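PDB 2WBN: terminase, large subunit from Bacillus phage spp1, which drives viral DNA into empty capsids as an ATP-powered motor and cuts the genome with its metal-dependent nuclease domain, the part in this structure. Local coordinates for residues F30-I35 and D151-D156; G132-P137 and A198-M203. One frame throughout, in Å; residues are numbered along the deposited sequence.

Contact 1: residues F30-I35 and D151-D156; sequences FENLQI and DAIVID
Ile153 is touched by Leu33, Asn32 and Phe30 where strand 33-35 runs parallel to strand 152-155 at the margin of the nuclease domain's RNase H-like sheet. The short axes are 4.6 Å apart and inclined by 20°. Three backbone bonds join the segments: Ile153 N to Asn32 O, Gln34 N to Ile153 O (2.8 Å) and Ile155 N to Gln34 O. They set the parallel register, Leu33 beside Ile153, Gln34 beside Val154 and Ile35 beside Ile155.

Packing is tight round Ile153. Leu33 sends CD2 across the strand gap to 3.6 Å from Ile153 CB, and the same methyl lies 3.9 Å from Ile155 CD1. Ile153 CD1 also meets Phe30 CD2 at 3.6 Å. Asn32 holds CG between its backbone N and carbonyl carbon (chi1 66°), which lays the amide across Ile153, Asn32 OD1 and ND2 each 3.6 Å from Ile153 CD1; ND2 itself bonds to the carbonyls of Leu147 and Leu150. Phe167, on helix 161-169, covers Phe30 and Leu33.

Ile35, on the same face, is looser, its CG1 4.4 Å from Ile155 CD1. So is the other face: Gln34 bends at chi2 and the exposed amide turns off from the partner strand, while Gln34 CB stays 4.2 Å from Val154 CG2.

Backbone bonding thus sets the strand pairing, while the apolar face, closed at one end by a tethered amide, joins the first strand of the modelled nuclease domain to its neighbour 152-155.

Contact 2: residues G132-P137 and A198-M203; sequences GAKKGP and AFERDM
Glu200 carries its carboxylate into the loop Ala133-Lys135, tying the chain that follows helix 190-198 to the loop after strand 130-132, an outermost strand of the RNase H-like sheet. Its CG stands between backbone N and carbonyl carbon (chi1 70°), and the extended chain beyond it reaches two successive backbone amides. Lys134 N gives a bond of 2.7 Å to the syn lone pair of Glu200 OE2; Lys135 N gives one of 3.0 Å to Glu200 OE1, also from the syn side but 30° out of the carboxylate plane. Arg201 NE grips Glu200 OE2 again, from its anti side, in a salt bridge of 2.6 Å: the oxygen lies in the guanidinium plane, while NE approaches slightly out of the carboxylate plane. This grip by several donors fixes the carboxylate's rotation and would favour its charged form.

Lys135 runs past Glu200 in the opposite direction, its aliphatic chain extended. Lys135 CB lies 3.3 Å from Glu200 OE1, and Lys135 NZ ends 3.6 Å from SE of selenomethionine Met203. His142 and Trp146 of helix 140-148 touch Lys135 and Met203 respectively.

Arg201 bends at chi2 (-59°), bringing its guanidinium beside Glu200. The Lys134 side chain crosses that of Arg201 at about a right angle. The two cationic ends are close, but Lys134 NZ and Arg201 NH2 share the carboxylate of Glu131, which probably offsets their like charges. Ala133 lies about 7 Å, side chain to side chain, from the manganese ligand Asp111. Over the centre of the Arg201 guanidinium, Lys134 CD sits 3.6 Å above the plane.

Contacts 1 and 2 sit toward opposite margins of one mixed sheet: strand 33-35 is outermost at one side, and strand 130-132, from which the loop of contact 2 leaves, at the other. Their centres are 21 Å apart, and their nearest atoms about 8 Å, without touching. Along the chain the segments alternate, 30-35, 132-137, 151-156 and 198-203, with helix 140-148 linking the second to the third. Helix 190-198, whose end begins segment 198-203, carries the manganese ligands His190 and Asp193, and Phe30 of contact 1 is about 10 Å, side chain to side chain, from Asp193. Both contacts thus lie round the metal site without supplying its ligands.

Contact 1: residues F30-I35 and D151-D156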
loop_
_atom_site.group_PDB
_atom_site.type_symbol
_atom_site.label_atom_id
_atom_site.label_comp_id
_atom_site.label_asym_id
_atom_site.label_seq_id
_atom_site.Cartn_x
_atom_site.Cartn_y
_atom_site.Cartn_z
ATOM N N PHE A 30 -13.563 0.011 -6.542
ATOM C CA PHE A 30 -13.453 -0.476 -5.167
ATOM C C PHE A 30 -14.797 -0.520 -4.436
ATOM O O PHE A 30 -14.900 -0.188 -3.244
ATOM C CB PHE A 30 -12.437 0.353 -4.367
ATOM C CG PHE A 30 -11.021 0.279 -4.893
ATOM C CD1 PHE A 30 -10.316 1.438 -5.210
ATOM C CD2 PHE A 30 -10.388 -0.949 -5.031
ATOM C CE1 PHE A 30 -8.994 1.371 -5.677
ATOM C CE2 PHE A 30 -9.090 -1.034 -5.496
ATOM C CZ PHE A 30 -8.380 0.137 -5.824
ATOM N N GLU A 31 -15.834 -0.962 -5.149
ATOM C CA GLU A 31 -17.111 -1.261 -4.509
ATOM C C GLU A 31 -16.891 -2.246 -3.371
ATOM O O GLU A 31 -17.659 -2.260 -2.413
ATOM C CB GLU A 31 -18.108 -1.823 -5.519
ATOM C CG GLU A 31 -18.562 -0.807 -6.565
ATOM C CD GLU A 31 -19.509 -1.416 -7.583
ATOM O OE1 GLU A 31 -20.371 -2.205 -7.169
ATOM O OE2 GLU A 31 -19.379 -1.104 -8.782
ATOM N N ASN A 32 -15.818 -3.031 -3.463
ATOM C CA ASN A 32 -15.413 -3.980 -2.415
ATOM C C ASN A 32 -14.903 -3.413 -1.073
ATOM O O ASN A 32 -14.500 -4.186 -0.197
ATOM C CB ASN A 32 -14.370 -4.951 -2.972
ATOM C CG ASN A 32 -13.069 -4.278 -3.329
ATOM O OD1 ASN A 32 -12.931 -3.075 -3.146
ATOM N ND2 ASN A 32 -12.106 -5.054 -3.839
ATOM N N LEU A 33 -14.937 -2.103 -0.884
ATOM C CA LEU A 33 -14.376 -1.502 0.338
ATOM C C LEU A 33 -15.263 -1.714 1.546
ATOM O O LEU A 33 -16.473 -1.527 1.450
ATOM C CB LEU A 33 -14.128 0.001 0.166
ATOM C CG LEU A 33 -12.934 0.445 -0.677
ATOM C CD1 LEU A 33 -12.804 1.974 -0.590
ATOM C CD2 LEU A 33 -11.664 -0.222 -0.195
ATOM N N GLN A 34 -14.646 -2.163 2.647
ATOM C CA GLN A 34 -15.307 -2.321 3.928
ATOM C C GLN A 34 -14.572 -1.389 4.913
ATOM O O GLN A 34 -13.435 -1.643 5.308
ATOM C CB GLN A 34 -15.286 -3.792 4.349
ATOM C CG GLN A 34 -16.280 -4.142 5.395
ATOM C CD GLN A 34 -17.739 -4.244 4.912
ATOM O OE1 GLN A 34 -18.641 -4.103 5.713
ATOM N NE2 GLN A 34 -17.954 -4.539 3.636
ATOM N N ILE A 35 -15.199 -0.258 5.217
ATOM C CA ILE A 35 -14.550 0.830 5.951
ATOM C C ILE A 35 -15.433 1.251 7.106
ATOM O O ILE A 35 -16.571 1.715 6.914
ATOM C CB ILE A 35 -14.300 2.098 5.096
ATOM C CG1 ILE A 35 -13.544 1.781 3.810
ATOM C CG2 ILE A 35 -13.526 3.154 5.948
ATOM C CD1 ILE A 35 -13.240 3.009 2.928
ATOM N N ASP A 151 -12.606 -9.757 -2.872
ATOM C CA ASP A 151 -13.947 -9.855 -2.267
ATOM C C ASP A 151 -14.175 -8.713 -1.295
ATOM O O ASP A 151 -15.260 -8.142 -1.266
ATOM C CB ASP A 151 -14.141 -11.198 -1.574
ATOM C CG ASP A 151 -14.457 -12.312 -2.550
ATOM O OD1 ASP A 151 -14.547 -12.050 -3.776
ATOM O OD2 ASP A 151 -14.604 -13.462 -2.096
ATOM N N ALA A 152 -13.149 -8.365 -0.520
ATOM C CA ALA A 152 -13.238 -7.234 0.390
ATOM C C ALA A 152 -11.870 -6.611 0.655
ATOM O O ALA A 152 -10.880 -7.333 0.836
ATOM C CB ALA A 152 -13.883 -7.686 1.709
ATOM N N ILE A 153 -11.832 -5.280 0.674
ATOM C CA ILE A 153 -10.681 -4.526 1.189
ATOM C C ILE A 153 -11.136 -3.861 2.474
ATOM O O ILE A 153 -11.985 -2.967 2.438
ATOM C CB ILE A 153 -10.222 -3.455 0.204
ATOM C CG1 ILE A 153 -9.769 -4.103 -1.104
ATOM C CG2 ILE A 153 -9.083 -2.577 0.814
ATOM C CD1 ILE A 153 -9.500 -3.097 -2.222
ATOM N N VAL A 154 -10.559 -4.297 3.595
ATOM C CA VAL A 154 -11.068 -3.992 4.930
ATOM C C VAL A 154 -10.132 -3.007 5.581
ATOM O O VAL A 154 -8.938 -3.293 5.774
ATOM C CB VAL A 154 -11.200 -5.250 5.824
ATOM C CG1 VAL A 154 -11.841 -4.899 7.157
ATOM C CG2 VAL A 154 -12.008 -6.334 5.121
ATOM N N ILE A 155 -10.674 -1.845 5.917
ATOM C CA ILE A 155 -9.893 -0.725 6.402
ATOM C C ILE A 155 -10.571 -0.099 7.606
ATOM O O ILE A 155 -11.754 0.271 7.563
ATOM C CB ILE A 155 -9.707 0.379 5.321
ATOM C CG1 ILE A 155 -9.228 -0.198 3.980
ATOM C CG2 ILE A 155 -8.694 1.478 5.821
ATOM C CD1 ILE A 155 -9.428 0.776 2.811
ATOM N N ASP A 156 -9.794 0.060 8.665
ATOM C CA ASP A 156 -10.235 0.715 9.878
ATOM C C ASP A 156 -9.589 2.105 9.918
ATOM O O ASP A 156 -8.355 2.216 10.106
ATOM C CB ASP A 156 -9.760 -0.124 11.048
ATOM C CG ASP A 156 -10.328 0.310 12.385
ATOM O OD1 ASP A 156 -10.723 1.494 12.555
ATOM O OD2 ASP A 156 -10.338 -0.564 13.290
#

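Contact 2: residues G132-P137 and A198-M203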
loop_
_atom_site.group_PDB
_atom_site.type_symbol
_atom_site.label_atom_id
_atom_site.label_comp_id
_atom_site.label_asym_id
_atom_site.label_seq_id
_atom_site.Cartn_x
_atom_site.Cartn_y
_atom_site.Cartn_z
ATOM N N GLY A 132 13.378 -4.181 -4.076
ATOM C CA GLY A 132 12.721 -3.427 -5.120
ATOM C C GLY A 132 11.554 -4.206 -5.692
ATOM O O GLY A 132 11.632 -5.436 -5.832
ATOM N N ALA A 133 10.461 -3.501 -5.988
ATOM C CA ALA A 133 9.365 -4.077 -6.747
ATOM C C ALA A 133 9.919 -4.581 -8.074
ATOM O O ALA A 133 10.587 -3.843 -8.781
ATOM C CB ALA A 133 8.276 -3.052 -6.994
ATOM N N LYS A 134 9.639 -5.844 -8.385
ATOM C CA LYS A 134 10.066 -6.458 -9.642
ATOM C C LYS A 134 9.248 -5.961 -10.829
ATOM O O LYS A 134 9.776 -5.830 -11.938
ATOM C CB LYS A 134 9.980 -7.990 -9.553
ATOM C CG LYS A 134 11.065 -8.610 -8.679
ATOM C CD LYS A 134 10.875 -10.116 -8.509
ATOM C CE LYS A 134 12.168 -10.791 -8.033
ATOM N NZ LYS A 134 12.729 -10.106 -6.820
ATOM N N LYS A 135 7.966 -5.687 -10.604
ATOM C CA LYS A 135 7.092 -5.273 -11.693
ATOM C C LYS A 135 7.386 -3.838 -12.106
ATOM O O LYS A 135 7.876 -3.042 -11.310
ATOM C CB LYS A 135 5.623 -5.442 -11.323
ATOM C CG LYS A 135 5.131 -6.887 -11.359
ATOM C CD LYS A 135 3.617 -6.912 -11.331
ATOM C CE LYS A 135 3.034 -8.312 -11.442
ATOM N NZ LYS A 135 1.572 -8.196 -11.205
ATOM N N GLY A 136 7.090 -3.532 -13.367
ATOM C CA GLY A 136 7.477 -2.268 -13.982
ATOM C C GLY A 136 6.332 -1.285 -14.074
ATOM O O GLY A 136 5.270 -1.525 -13.517
ATOM N N PRO A 137 6.544 -0.167 -14.794
ATOM C CA PRO A 137 5.490 0.840 -14.937
ATOM C C PRO A 137 4.257 0.335 -15.701
ATOM O O PRO A 137 3.145 0.806 -15.436
ATOM C CB PRO A 137 6.184 1.978 -15.696
ATOM C CG PRO A 137 7.666 1.710 -15.553
ATOM C CD PRO A 137 7.782 0.229 -15.493
ATOM N N ALA A 198 3.099 -4.001 -2.538
ATOM C CA ALA A 198 3.058 -4.989 -1.462
ATOM C C ALA A 198 2.497 -6.332 -1.931
ATOM O O ALA A 198 2.937 -7.381 -1.460
ATOM C CB ALA A 198 2.241 -4.461 -0.280
ATOM N N PHE A 199 1.521 -6.283 -2.838
ATOM C CA PHE A 199 0.851 -7.479 -3.368
ATOM C C PHE A 199 1.282 -7.921 -4.767
ATOM O O PHE A 199 0.633 -8.789 -5.357
ATOM C CB PHE A 199 -0.651 -7.250 -3.375
ATOM C CG PHE A 199 -1.250 -7.322 -2.018
ATOM C CD1 PHE A 199 -1.411 -6.178 -1.258
ATOM C CD2 PHE A 199 -1.579 -8.547 -1.466
ATOM C CE1 PHE A 199 -1.954 -6.252 0.026
ATOM C CE2 PHE A 199 -2.116 -8.619 -0.193
ATOM C CZ PHE A 199 -2.286 -7.477 0.551
ATOM N N GLU A 200 2.367 -7.360 -5.301
ATOM C CA GLU A 200 2.753 -7.691 -6.681
ATOM C C GLU A 200 3.020 -9.187 -6.899
ATOM O O GLU A 200 2.751 -9.702 -7.976
ATOM C CB GLU A 200 3.938 -6.836 -7.167
ATOM C CG GLU A 200 5.273 -7.145 -6.513
ATOM C CD GLU A 200 6.466 -6.593 -7.295
ATOM O OE1 GLU A 200 6.307 -5.687 -8.140
ATOM O OE2 GLU A 200 7.581 -7.089 -7.057
ATOM N N ARG A 201 3.540 -9.880 -5.884
ATOM C CA ARG A 201 3.878 -11.313 -6.024
ATOM C C ARG A 201 2.667 -12.231 -5.855
ATOM O O ARG A 201 2.788 -13.442 -6.028
ATOM C CB ARG A 201 4.944 -11.755 -5.009
ATOM C CG ARG A 201 6.152 -10.831 -4.842
ATOM C CD ARG A 201 6.918 -10.614 -6.139
ATOM N NE ARG A 201 7.868 -9.503 -6.026
ATOM C CZ ARG A 201 9.044 -9.559 -5.397
ATOM N NH1 ARG A 201 9.457 -10.686 -4.820
ATOM N NH2 ARG A 201 9.825 -8.477 -5.362
ATOM N N ASP A 202 1.510 -11.677 -5.499
ATOM C CA ASP A 202 0.332 -12.500 -5.241
ATOM C C ASP A 202 -0.645 -12.512 -6.408
ATOM O O ASP A 202 -1.694 -13.126 -6.318
ATOM C CB ASP A 202 -0.367 -12.008 -3.983
ATOM C CG ASP A 202 0.476 -12.197 -2.748
ATOM O OD1 ASP A 202 0.994 -11.195 -2.208
ATOM O OD2 ASP A 202 0.612 -13.357 -2.303
HETATM N N MSE A 203 -0.287 -11.863 -7.512
HETATM C CA MSE A 203 -1.246 -11.620 -8.584
HETATM C C MSE A 203 -1.110 -12.623 -9.733
HETATM O O MSE A 203 -0.147 -13.392 -9.782
HETATM C CB MSE A 203 -1.104 -10.196 -9.087
HETATM C CG MSE A 203 -1.116 -9.176 -7.972
HETATM SE SE MSE A 203 -0.789 -7.412 -8.653
HETATM C CE MSE A 203 -1.073 -6.379 -7.007
#